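Calcium uptake protein 2, mitochondrial (PDB 6LB7) probably senses calcium through its EF-hands and regulates calcium uptake into mitochondria through the calcium uniporter. Local coordinates at residues Asn113-Lys118 with Gln168-Tyr173; Ser99-Ala104 with Glu175-Met180; Lys106-Asp111 with Arg119-Leu124. One frame throughout, in Å; residues are numbered along the deposited sequence.

Contact 1. Residues Asn113-Lys118 with Gln168-Tyr173; sequences NEMIEK and QRKLHY. With CA (calcium ion), chain F.
Strands 115-116 and 171-172 run antiparallel, and Ile116 and Leu171 form a hydrogen-bonded pair whose CA atoms lie 5.0 Å apart. This is consistent with the short sheet that pairs the two loops of an EF-hand pair. Here the first loop carries calcium. Two nearly straight backbone bonds hold the pair. Ile116 N donates to Leu171 O at 2.8 Å, on a lone pair of the carbonyl oxygen, and Leu171 N donates back to Ile116 O. Waters extend the pairing at both ends: one joins Glu114 O to Tyr173 N, another Lys118 N to Arg169 O.

Ile116 and Leu171 are buried on one face of the sheet. Their CB atoms meet at 4.4 Å, and both side chains touch Phe176 of helix 173-196. Met115 and His172 lie on the other face, side by side and pointing the same way. Met115 CG sits over one face of the imidazole, 3.8 Å from its centroid and offset toward the rim, in a CH-pi contact. The sulfur SD lies obliquely to the same ring. The Lys170 chain runs alongside Glu117, with CD 3.3 Å from Glu117 OE2. Their charged ends stay too far apart for a salt bridge, so any attraction between them would be longer-range.

Met115 O binds the calcium at 2.3 Å, so the residue whose side chain lies over His172 is also a calcium ligand through its backbone. CG of Asn113 takes the crowded position between backbone N and carbonyl carbon (chi1 71°). Its OD1 reaches the calcium and also accepts from Met115 N, closing an Asx turn. The other end of the amide is held too: Asn113 ND2 donates in its own plane to Glu117 OE2 at 3.2 Å, on the anti lone pair of that oxygen.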
loop_
_atom_site.group_PDB
_atom_site.type_symbol
_atom_site.label_atom_id
_atom_site.label_comp_id
_atom_site.label_asym_id
_atom_site.label_seq_id
_atom_site.Cartn_x
_atom_site.Cartn_y
_atom_site.Cartn_z
ATOM N N ASN B 113 -12.790 -20.629 -7.613
ATOM C CA ASN B 113 -12.626 -21.655 -8.641
ATOM C C ASN B 113 -11.814 -21.156 -9.826
ATOM O O ASN B 113 -11.836 -21.783 -10.891
ATOM C CB ASN B 113 -13.991 -22.205 -9.103
ATOM C CG ASN B 113 -14.793 -21.207 -9.935
ATOM O OD1 ASN B 113 -14.435 -20.034 -10.052
ATOM N ND2 ASN B 113 -15.910 -21.672 -10.495
ATOM N N GLU B 114 -11.095 -20.036 -9.660
ATOM C CA GLU B 114 -10.124 -19.533 -10.629
ATOM C C GLU B 114 -10.766 -19.087 -11.927
ATOM O O GLU B 114 -10.098 -18.993 -12.958
ATOM C CB GLU B 114 -9.039 -20.579 -10.914
ATOM C CG GLU B 114 -8.436 -21.174 -9.671
ATOM C CD GLU B 114 -7.596 -20.181 -8.885
ATOM O OE1 GLU B 114 -7.410 -19.038 -9.353
ATOM O OE2 GLU B 114 -7.109 -20.548 -7.795
ATOM N N MET B 115 -12.063 -18.817 -11.898
ATOM C CA MET B 115 -12.797 -18.322 -13.040
ATOM C C MET B 115 -13.778 -17.285 -12.533
ATOM O O MET B 115 -14.393 -17.460 -11.476
ATOM C CB MET B 115 -13.551 -19.444 -13.766
ATOM C CG MET B 115 -12.710 -20.614 -14.147
ATOM S SD MET B 115 -13.592 -22.159 -14.301
ATOM C CE MET B 115 -15.036 -21.648 -15.001
ATOM N N ILE B 116 -13.938 -16.207 -13.267
ATOM C CA ILE B 116 -14.928 -15.221 -12.901
ATOM C C ILE B 116 -16.188 -15.503 -13.690
ATOM O O ILE B 116 -16.153 -15.660 -14.916
ATOM C CB ILE B 116 -14.419 -13.798 -13.152
ATOM C CG1 ILE B 116 -13.282 -13.477 -12.180
ATOM C CG2 ILE B 116 -15.587 -12.829 -13.002
ATOM C CD1 ILE B 116 -12.601 -12.171 -12.505
ATOM N N GLU B 117 -17.301 -15.589 -12.990
ATOM C CA GLU B 117 -18.565 -15.826 -13.652
ATOM C C GLU B 117 -19.393 -14.553 -13.618
ATOM O O GLU B 117 -19.163 -13.661 -12.791
ATOM C CB GLU B 117 -19.279 -17.005 -12.993
ATOM C CG GLU B 117 -18.303 -18.154 -12.825
ATOM C CD GLU B 117 -18.959 -19.510 -12.655
ATOM O OE1 GLU B 117 -20.180 -19.637 -12.882
ATOM O OE2 GLU B 117 -18.234 -20.455 -12.288
ATOM N N LYS B 118 -20.340 -14.463 -14.559
ATOM C CA LYS B 118 -21.164 -13.266 -14.657
ATOM C C LYS B 118 -21.704 -12.863 -13.291
ATOM O O LYS B 118 -21.713 -11.675 -12.946
ATOM C CB LYS B 118 -22.307 -13.485 -15.653
ATOM C CG LYS B 118 -23.103 -12.212 -15.959
ATOM C CD LYS B 118 -24.058 -12.418 -17.127
ATOM C CE LYS B 118 -24.876 -11.154 -17.394
ATOM N NZ LYS B 118 -25.722 -11.267 -18.615
ATOM N N GLN B 168 -23.169 -17.611 -20.436
ATOM C CA GLN B 168 -22.683 -18.957 -20.720
ATOM C C GLN B 168 -21.219 -19.111 -20.314
ATOM O O GLN B 168 -20.851 -20.065 -19.622
ATOM C CB GLN B 168 -22.866 -19.278 -22.210
ATOM C CG GLN B 168 -22.443 -18.154 -23.173
ATOM C CD GLN B 168 -23.605 -17.284 -23.618
ATOM O OE1 GLN B 168 -24.552 -17.076 -22.866
ATOM N NE2 GLN B 168 -23.529 -16.759 -24.840
ATOM N N ARG B 169 -20.380 -18.161 -20.714
ATOM C CA ARG B 169 -18.934 -18.321 -20.675
ATOM C C ARG B 169 -18.384 -17.881 -19.321
ATOM O O ARG B 169 -18.990 -17.079 -18.607
ATOM C CB ARG B 169 -18.298 -17.517 -21.815
ATOM C CG ARG B 169 -16.824 -17.812 -22.106
ATOM C CD ARG B 169 -16.286 -16.842 -23.161
ATOM N NE ARG B 169 -14.830 -16.684 -23.124
ATOM C CZ ARG B 169 -14.184 -15.890 -22.270
ATOM N NH1 ARG B 169 -14.864 -15.204 -21.359
ATOM N NH2 ARG B 169 -12.856 -15.794 -22.312
ATOM N N LYS B 170 -17.236 -18.440 -18.956
ATOM C CA LYS B 170 -16.549 -18.078 -17.728
ATOM C C LYS B 170 -15.172 -17.528 -18.085
ATOM O O LYS B 170 -14.541 -17.994 -19.040
ATOM C CB LYS B 170 -16.457 -19.287 -16.796
ATOM C CG LYS B 170 -17.742 -20.138 -16.818
ATOM C CD LYS B 170 -17.974 -20.917 -15.535
ATOM C CE LYS B 170 -18.756 -22.216 -15.778
ATOM N NZ LYS B 170 -17.906 -23.441 -15.658
ATOM N N LEU B 171 -14.708 -16.530 -17.326
ATOM C CA LEU B 171 -13.491 -15.783 -17.652
ATOM C C LEU B 171 -12.325 -16.302 -16.807
ATOM O O LEU B 171 -12.316 -16.156 -15.580
ATOM C CB LEU B 171 -13.715 -14.284 -17.434
ATOM C CG LEU B 171 -12.565 -13.310 -17.693
ATOM C CD1 LEU B 171 -12.132 -13.390 -19.143
ATOM C CD2 LEU B 171 -12.974 -11.871 -17.349
ATOM N N HIS B 172 -11.342 -16.902 -17.466
ATOM C CA HIS B 172 -10.158 -17.405 -16.784
ATOM C C HIS B 172 -9.139 -16.282 -16.638
ATOM O O HIS B 172 -9.257 -15.221 -17.257
ATOM C CB HIS B 172 -9.572 -18.589 -17.551
ATOM C CG HIS B 172 -10.511 -19.750 -17.646
ATOM N ND1 HIS B 172 -10.362 -20.893 -16.889
ATOM C CD2 HIS B 172 -11.639 -19.924 -18.377
ATOM C CE1 HIS B 172 -11.345 -21.732 -17.168
ATOM N NE2 HIS B 172 -12.136 -21.166 -18.063
ATOM N N TYR B 173 -8.122 -16.514 -15.802
ATOM C CA TYR B 173 -7.203 -15.423 -15.507
ATOM C C TYR B 173 -6.451 -14.969 -16.750
ATOM O O TYR B 173 -6.197 -13.768 -16.927
ATOM C CB TYR B 173 -6.210 -15.806 -14.417
ATOM C CG TYR B 173 -5.258 -14.668 -14.169
ATOM C CD1 TYR B 173 -5.746 -13.402 -13.808
ATOM C CD2 TYR B 173 -3.879 -14.830 -14.329
ATOM C CE1 TYR B 173 -4.881 -12.334 -13.601
ATOM C CE2 TYR B 173 -3.015 -13.779 -14.124
ATOM C CZ TYR B 173 -3.526 -12.525 -13.759
ATOM O OH TYR B 173 -2.667 -11.479 -13.552
HETATM CA CA CA F . -15.511 -17.852 -9.523
HETATM O O HOH W 1 -7.805 -18.940 -14.121
HETATM O O HOH W 2 -20.561 -16.677 -16.645
HETATM O O HOH W 3 -17.741 -19.036 -10.205
#

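Contact 2. Residues Ser99-Ala104 with Glu175-Met180; sequences SGFHVA and EFRRFM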
loop_
_atom_site.group_PDB
_atom_site.type_symbol
_atom_site.label_atom_id
_atom_site.label_comp_id
_atom_site.label_asym_id
_atom_site.label_seq_id
_atom_site.Cartn_x
_atom_site.Cartn_y
_atom_site.Cartn_z
ATOM N N SER B 99 1.389 -6.291 -11.488
ATOM C CA SER B 99 1.160 -7.129 -10.311
ATOM C C SER B 99 -0.225 -6.950 -9.701
ATOM O O SER B 99 -0.684 -7.827 -8.964
ATOM C CB SER B 99 2.210 -6.834 -9.250
ATOM O OG SER B 99 2.187 -5.464 -8.891
ATOM N N GLY B 100 -0.903 -5.843 -9.978
ATOM C CA GLY B 100 -2.248 -5.692 -9.465
ATOM C C GLY B 100 -3.324 -6.433 -10.222
ATOM O O GLY B 100 -4.449 -6.530 -9.714
ATOM N N PHE B 101 -3.022 -6.961 -11.415
ATOM C CA PHE B 101 -4.063 -7.618 -12.201
ATOM C C PHE B 101 -4.553 -8.891 -11.525
ATOM O O PHE B 101 -5.760 -9.148 -11.487
ATOM C CB PHE B 101 -3.567 -7.944 -13.618
ATOM C CG PHE B 101 -3.286 -6.727 -14.461
ATOM C CD1 PHE B 101 -3.671 -5.455 -14.034
ATOM C CD2 PHE B 101 -2.635 -6.849 -15.677
ATOM C CE1 PHE B 101 -3.397 -4.332 -14.803
ATOM C CE2 PHE B 101 -2.365 -5.722 -16.459
ATOM C CZ PHE B 101 -2.739 -4.468 -16.013
ATOM N N HIS B 102 -3.635 -9.707 -10.989
ATOM C CA HIS B 102 -4.071 -10.969 -10.391
ATOM C C HIS B 102 -4.873 -10.716 -9.118
ATOM O O HIS B 102 -5.854 -11.416 -8.835
ATOM C CB HIS B 102 -2.868 -11.878 -10.108
ATOM C CG HIS B 102 -3.250 -13.300 -9.829
ATOM N ND1 HIS B 102 -2.911 -13.952 -8.663
ATOM C CD2 HIS B 102 -3.984 -14.181 -10.553
ATOM C CE1 HIS B 102 -3.401 -15.179 -8.689
ATOM N NE2 HIS B 102 -4.057 -15.343 -9.823
ATOM N N VAL B 103 -4.462 -9.713 -8.348
ATOM C CA VAL B 103 -5.221 -9.249 -7.187
ATOM C C VAL B 103 -6.636 -8.862 -7.591
ATOM O O VAL B 103 -7.613 -9.271 -6.955
ATOM C CB VAL B 103 -4.487 -8.067 -6.531
ATOM C CG1 VAL B 103 -5.387 -7.335 -5.557
ATOM C CG2 VAL B 103 -3.200 -8.551 -5.868
ATOM N N ALA B 104 -6.774 -8.061 -8.650
ATOM C CA ALA B 104 -8.113 -7.677 -9.089
ATOM C C ALA B 104 -8.923 -8.900 -9.494
ATOM O O ALA B 104 -10.125 -8.977 -9.219
ATOM C CB ALA B 104 -8.035 -6.691 -10.257
ATOM N N GLU B 175 -7.260 -14.831 -19.911
ATOM C CA GLU B 175 -7.900 -13.834 -20.764
ATOM C C GLU B 175 -8.274 -12.579 -19.973
ATOM O O GLU B 175 -8.249 -11.474 -20.518
ATOM C CB GLU B 175 -9.170 -14.385 -21.420
ATOM C CG GLU B 175 -9.056 -15.423 -22.445
ATOM C CD GLU B 175 -8.174 -16.575 -22.073
ATOM O OE1 GLU B 175 -7.243 -16.789 -22.700
ATOM O OE2 GLU B 175 -8.410 -17.256 -21.157
ATOM N N PHE B 176 -8.447 -12.622 -18.648
ATOM C CA PHE B 176 -8.610 -11.393 -17.866
ATOM C C PHE B 176 -7.340 -10.552 -17.919
ATOM O O PHE B 176 -7.390 -9.355 -18.202
ATOM C CB PHE B 176 -8.973 -11.756 -16.422
ATOM C CG PHE B 176 -9.088 -10.572 -15.464
ATOM C CD1 PHE B 176 -10.325 -10.023 -15.165
ATOM C CD2 PHE B 176 -7.963 -10.062 -14.819
ATOM C CE1 PHE B 176 -10.453 -8.970 -14.252
ATOM C CE2 PHE B 176 -8.077 -8.999 -13.900
ATOM C CZ PHE B 176 -9.327 -8.457 -13.622
ATOM N N ARG B 177 -6.185 -11.184 -17.654
ATOM C CA ARG B 177 -4.905 -10.486 -17.663
ATOM C C ARG B 177 -4.617 -9.851 -19.017
ATOM O O ARG B 177 -4.135 -8.718 -19.090
ATOM C CB ARG B 177 -3.778 -11.453 -17.293
ATOM C CG ARG B 177 -2.377 -10.854 -17.453
ATOM C CD ARG B 177 -1.239 -11.853 -17.165
ATOM N NE ARG B 177 -1.444 -13.129 -17.848
ATOM C CZ ARG B 177 -1.167 -13.347 -19.134
ATOM N NH1 ARG B 177 -0.655 -12.381 -19.896
ATOM N NH2 ARG B 177 -1.395 -14.540 -19.664
ATOM N N ARG B 178 -4.872 -10.580 -20.102
ATOM C CA ARG B 178 -4.574 -10.078 -21.438
ATOM C C ARG B 178 -5.448 -8.870 -21.785
ATOM O O ARG B 178 -4.990 -7.927 -22.440
ATOM C CB ARG B 178 -4.754 -11.215 -22.446
ATOM C CG ARG B 178 -4.425 -10.878 -23.826
ATOM C CD ARG B 178 -4.404 -12.100 -24.725
ATOM N NE ARG B 178 -3.290 -12.844 -24.552
ATOM C CZ ARG B 178 -2.193 -12.541 -24.986
ATOM N NH1 ARG B 178 -2.069 -11.510 -25.619
ATOM N NH2 ARG B 178 -1.222 -13.264 -24.783
ATOM N N PHE B 179 -6.718 -8.919 -21.389
ATOM C CA PHE B 179 -7.610 -7.788 -21.610
ATOM C C PHE B 179 -7.118 -6.534 -20.878
ATOM O O PHE B 179 -7.124 -5.439 -21.448
ATOM C CB PHE B 179 -9.026 -8.144 -21.162
ATOM C CG PHE B 179 -10.045 -7.092 -21.511
ATOM C CD1 PHE B 179 -10.342 -6.073 -20.615
ATOM C CD2 PHE B 179 -10.674 -7.106 -22.739
ATOM C CE1 PHE B 179 -11.263 -5.091 -20.933
ATOM C CE2 PHE B 179 -11.603 -6.137 -23.061
ATOM C CZ PHE B 179 -11.889 -5.125 -22.151
ATOM N N MET B 180 -6.682 -6.679 -19.620
ATOM C CA MET B 180 -6.198 -5.530 -18.853
ATOM C C MET B 180 -4.874 -4.999 -19.401
ATOM O O MET B 180 -4.676 -3.785 -19.478
ATOM C CB MET B 180 -6.041 -5.909 -17.379
ATOM C CG MET B 180 -7.323 -6.443 -16.751
ATOM S SD MET B 180 -8.779 -5.427 -17.126
ATOM C CE MET B 180 -10.077 -6.662 -17.094
#
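The contact packs the helix that enters the calcium-binding EF-hand loop, 99-108, against helix 173-196, which leaves the paired loop. The axes of segments 99-104 and 175-180 approach to 9.9 Å, with their N-to-C directions 132° apart. Phe101 makes the largest share of the contact. Its CG stands anti to the carbonyl carbon (chi1 -66°), which sends the ring to the second helix. There Met180 CB sits over the centre of one ring face, 3.7 Å from the centroid and only 8° off the normal, a clear CH-pi contact. The Met180 chain then bends at chi2 and carries its end away from Phe101. Its CE comes to rest on a face of Phe176, toward the rim.

Phe176 reaches back to the first helix. Its CE2 lies 3.3 Å from Phe101 O, and Ala104 CB meets CZ at the ring edge at 4.0 Å. Helix 84-94 adds Phe89 and Ile93 around this cluster. Arg177 sends its guanidinium away to a salt bridge with Glu181. An alanine in place of Phe101 would remove the ring under Met180 CB and would probably loosen the packing between the two helices. The side chains that meet are joined by shape and dispersion, so the fit probably depends more on close packing than on directional bonds.

Contact 3. Residues Lys106-Asp111 with Arg119-Leu124; sequences KMLDTD and REFFKL. With CA (calcium ion), chain F.
The tight part of this contact is built around Glu120, which points from helix 118-129 into the loop after helix 99-108. Its extended chain passes Leu108 O, with CB at 3.3 Å, and delivers both carboxylate oxygens to the calcium. OE1 and OE2 each bind at 2.4 Å. Asp109 OD1 binds at 2.2 Å and Asp111 OD2 at 2.4 Å; their carboxylate planes are turned 82° and 73° from that of Glu120. Such crowded acidic oxygens would probably repel one another without the metal.

Several bonds set the carboxylates. Asp111 N donates to Glu120 OE2 almost straight (178°), nearly along the C-O axis. Glu117 N holds Glu120 OE1. Asp109 OD2 accepts from Glu114 N and forms a salt bridge with Lys106 NZ at 2.9 Å, on its anti lone pair. This is the helix-loop-helix of an EF-hand, with Glu120 as the bidentate ligand at the end of the loop; Asn113 and Met115 complete the protein ligands, and a water adds one more. Behind the loop, the side chains of Leu108 and Leu124 cross at about a right angle, CD2 to CD2 at 3.6 Å, and Leu108 CD1 comes to the edge of the Phe121 ring. Phe89 of helix 84-94 touches both leucines.

The other side is looser, and a water bridges it. Lys123 bends at chi3 and reaches Thr110 tip to tip, with NZ 3.4 Å from CG2. The water donates to Leu108 O and Glu120 O and accepts from Lys123 NZ. Thr110, at the solvent side, also packs on a polar side chain of the neighbouring chain.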
loop_
_atom_site.group_PDB
_atom_site.type_symbol
_atom_site.label_atom_id
_atom_site.label_comp_id
_atom_site.label_asym_id
_atom_site.label_seq_id
_atom_site.Cartn_x
_atom_site.Cartn_y
_atom_site.Cartn_z
ATOM N N LYS B 106 -8.564 -12.031 -8.384
ATOM C CA LYS B 106 -8.887 -12.849 -7.220
ATOM C C LYS B 106 -9.888 -12.155 -6.309
ATOM O O LYS B 106 -10.645 -12.833 -5.603
ATOM C CB LYS B 106 -7.613 -13.196 -6.446
ATOM C CG LYS B 106 -6.686 -14.184 -7.157
ATOM C CD LYS B 106 -7.434 -15.459 -7.631
ATOM C CE LYS B 106 -7.823 -16.411 -6.471
ATOM N NZ LYS B 106 -8.862 -17.427 -6.892
ATOM N N MET B 107 -9.923 -10.812 -6.323
ATOM C CA MET B 107 -10.943 -10.087 -5.558
ATOM C C MET B 107 -12.339 -10.402 -6.073
ATOM O O MET B 107 -13.292 -10.495 -5.293
ATOM C CB MET B 107 -10.698 -8.570 -5.619
ATOM C CG MET B 107 -9.586 -8.065 -4.717
ATOM S SD MET B 107 -9.972 -8.348 -2.981
ATOM C CE MET B 107 -11.325 -7.206 -2.736
ATOM N N LEU B 108 -12.476 -10.565 -7.388
ATOM C CA LEU B 108 -13.759 -10.841 -8.014
ATOM C C LEU B 108 -14.141 -12.321 -7.988
ATOM O O LEU B 108 -15.333 -12.638 -8.022
ATOM C CB LEU B 108 -13.743 -10.345 -9.464
ATOM C CG LEU B 108 -13.756 -8.837 -9.730
ATOM C CD1 LEU B 108 -13.448 -8.537 -11.194
ATOM C CD2 LEU B 108 -15.102 -8.249 -9.350
ATOM N N ASP B 109 -13.161 -13.228 -7.951
ATOM C CA ASP B 109 -13.398 -14.680 -7.954
ATOM C C ASP B 109 -13.620 -15.148 -6.518
ATOM O O ASP B 109 -12.763 -15.769 -5.882
ATOM C CB ASP B 109 -12.224 -15.413 -8.602
ATOM C CG ASP B 109 -12.368 -16.952 -8.545
ATOM O OD1 ASP B 109 -13.486 -17.501 -8.700
ATOM O OD2 ASP B 109 -11.323 -17.603 -8.358
ATOM N N THR B 110 -14.810 -14.851 -5.997
ATOM C CA THR B 110 -15.059 -15.084 -4.583
ATOM C C THR B 110 -15.271 -16.553 -4.232
ATOM O O THR B 110 -15.044 -16.930 -3.083
ATOM C CB THR B 110 -16.256 -14.260 -4.129
ATOM O OG1 THR B 110 -17.333 -14.478 -5.039
ATOM C CG2 THR B 110 -15.894 -12.768 -4.140
ATOM N N ASP B 111 -15.709 -17.397 -5.163
ATOM C CA ASP B 111 -15.745 -18.806 -4.779
ATOM C C ASP B 111 -14.391 -19.491 -4.946
ATOM O O ASP B 111 -14.247 -20.651 -4.547
ATOM C CB ASP B 111 -16.834 -19.569 -5.554
ATOM C CG ASP B 111 -16.540 -19.703 -7.026
ATOM O OD1 ASP B 111 -17.364 -20.330 -7.720
ATOM O OD2 ASP B 111 -15.510 -19.187 -7.507
ATOM N N ARG B 119 -22.104 -13.849 -12.480
ATOM C CA ARG B 119 -22.671 -13.567 -11.161
ATOM C C ARG B 119 -21.655 -12.896 -10.249
ATOM O O ARG B 119 -22.008 -12.025 -9.444
ATOM C CB ARG B 119 -23.174 -14.868 -10.523
ATOM C CG ARG B 119 -23.172 -14.865 -8.996
ATOM C CD ARG B 119 -23.507 -16.254 -8.403
ATOM N NE ARG B 119 -22.628 -17.298 -8.925
ATOM C CZ ARG B 119 -22.957 -18.124 -9.912
ATOM N NH1 ARG B 119 -24.145 -18.032 -10.484
ATOM N NH2 ARG B 119 -22.098 -19.037 -10.337
ATOM N N GLU B 120 -20.385 -13.286 -10.359
ATOM C CA GLU B 120 -19.343 -12.647 -9.564
ATOM C C GLU B 120 -19.035 -11.238 -10.069
ATOM O O GLU B 120 -18.766 -10.335 -9.273
ATOM C CB GLU B 120 -18.086 -13.505 -9.588
ATOM C CG GLU B 120 -18.276 -14.830 -8.833
ATOM C CD GLU B 120 -17.095 -15.754 -9.016
ATOM O OE1 GLU B 120 -16.600 -15.858 -10.162
ATOM O OE2 GLU B 120 -16.671 -16.374 -8.020
ATOM N N PHE B 121 -19.044 -11.037 -11.387
ATOM C CA PHE B 121 -18.817 -9.697 -11.922
ATOM C C PHE B 121 -19.943 -8.766 -11.514
ATOM O O PHE B 121 -19.724 -7.569 -11.309
ATOM C CB PHE B 121 -18.696 -9.766 -13.442
ATOM C CG PHE B 121 -18.115 -8.538 -14.077
ATOM C CD1 PHE B 121 -16.783 -8.202 -13.878
ATOM C CD2 PHE B 121 -18.896 -7.730 -14.900
ATOM C CE1 PHE B 121 -16.233 -7.077 -14.485
ATOM C CE2 PHE B 121 -18.357 -6.597 -15.509
ATOM C CZ PHE B 121 -17.023 -6.276 -15.304
ATOM N N PHE B 122 -21.151 -9.311 -11.357
ATOM C CA PHE B 122 -22.313 -8.522 -10.987
ATOM C C PHE B 122 -22.193 -7.938 -9.587
ATOM O O PHE B 122 -22.923 -7.006 -9.248
ATOM C CB PHE B 122 -23.577 -9.391 -11.104
ATOM C CG PHE B 122 -24.850 -8.617 -10.957
ATOM C CD1 PHE B 122 -25.310 -7.819 -11.995
ATOM C CD2 PHE B 122 -25.580 -8.671 -9.784
ATOM C CE1 PHE B 122 -26.481 -7.091 -11.874
ATOM C CE2 PHE B 122 -26.757 -7.946 -9.648
ATOM C CZ PHE B 122 -27.209 -7.153 -10.696
ATOM N N LYS B 123 -21.285 -8.458 -8.769
ATOM C CA LYS B 123 -21.061 -7.873 -7.455
ATOM C C LYS B 123 -20.668 -6.401 -7.546
ATOM O O LYS B 123 -21.024 -5.612 -6.661
ATOM C CB LYS B 123 -19.980 -8.665 -6.720
ATOM C CG LYS B 123 -19.708 -8.181 -5.294
ATOM C CD LYS B 123 -18.530 -8.928 -4.670
ATOM C CE LYS B 123 -17.208 -8.552 -5.345
ATOM N NZ LYS B 123 -16.116 -9.561 -5.121
ATOM N N LEU B 124 -19.928 -6.008 -8.591
ATOM C CA LEU B 124 -19.551 -4.598 -8.719
ATOM C C LEU B 124 -20.790 -3.716 -8.854
ATOM O O LEU B 124 -20.888 -2.661 -8.212
ATOM C CB LEU B 124 -18.610 -4.406 -9.915
ATOM C CG LEU B 124 -17.318 -5.249 -9.900
ATOM C CD1 LEU B 124 -16.476 -5.032 -11.151
ATOM C CD2 LEU B 124 -16.484 -4.994 -8.644
HETATM CA CA CA F . -15.511 -17.852 -9.523
HETATM O O HOH W 4 -17.269 -11.000 -7.147
HETATM O O HOH W 3 -17.741 -19.036 -10.205
#

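From the N terminus, helix 99-108 comes first and serves two contacts. Its early turns enter contact 2, and its last turn leads into contact 3. Contact 3 closes the shortest loop, bringing helix 118-129 back to the calcium site. Contact 1 starts within that loop at 113-118 but finds its partner at 168-173, beyond helix 157-163, so contacts 1 and 3 cross. They share the calcium and one of its waters. Contact 2 closes the widest loop, from 99-104 to 175-180, and encloses both others. Tyr173 touches Phe101 and His102, joining contact 1 to contact 2. Together they tie the calcium-bound EF-hand to its probable partner loop and the long helix 173-196.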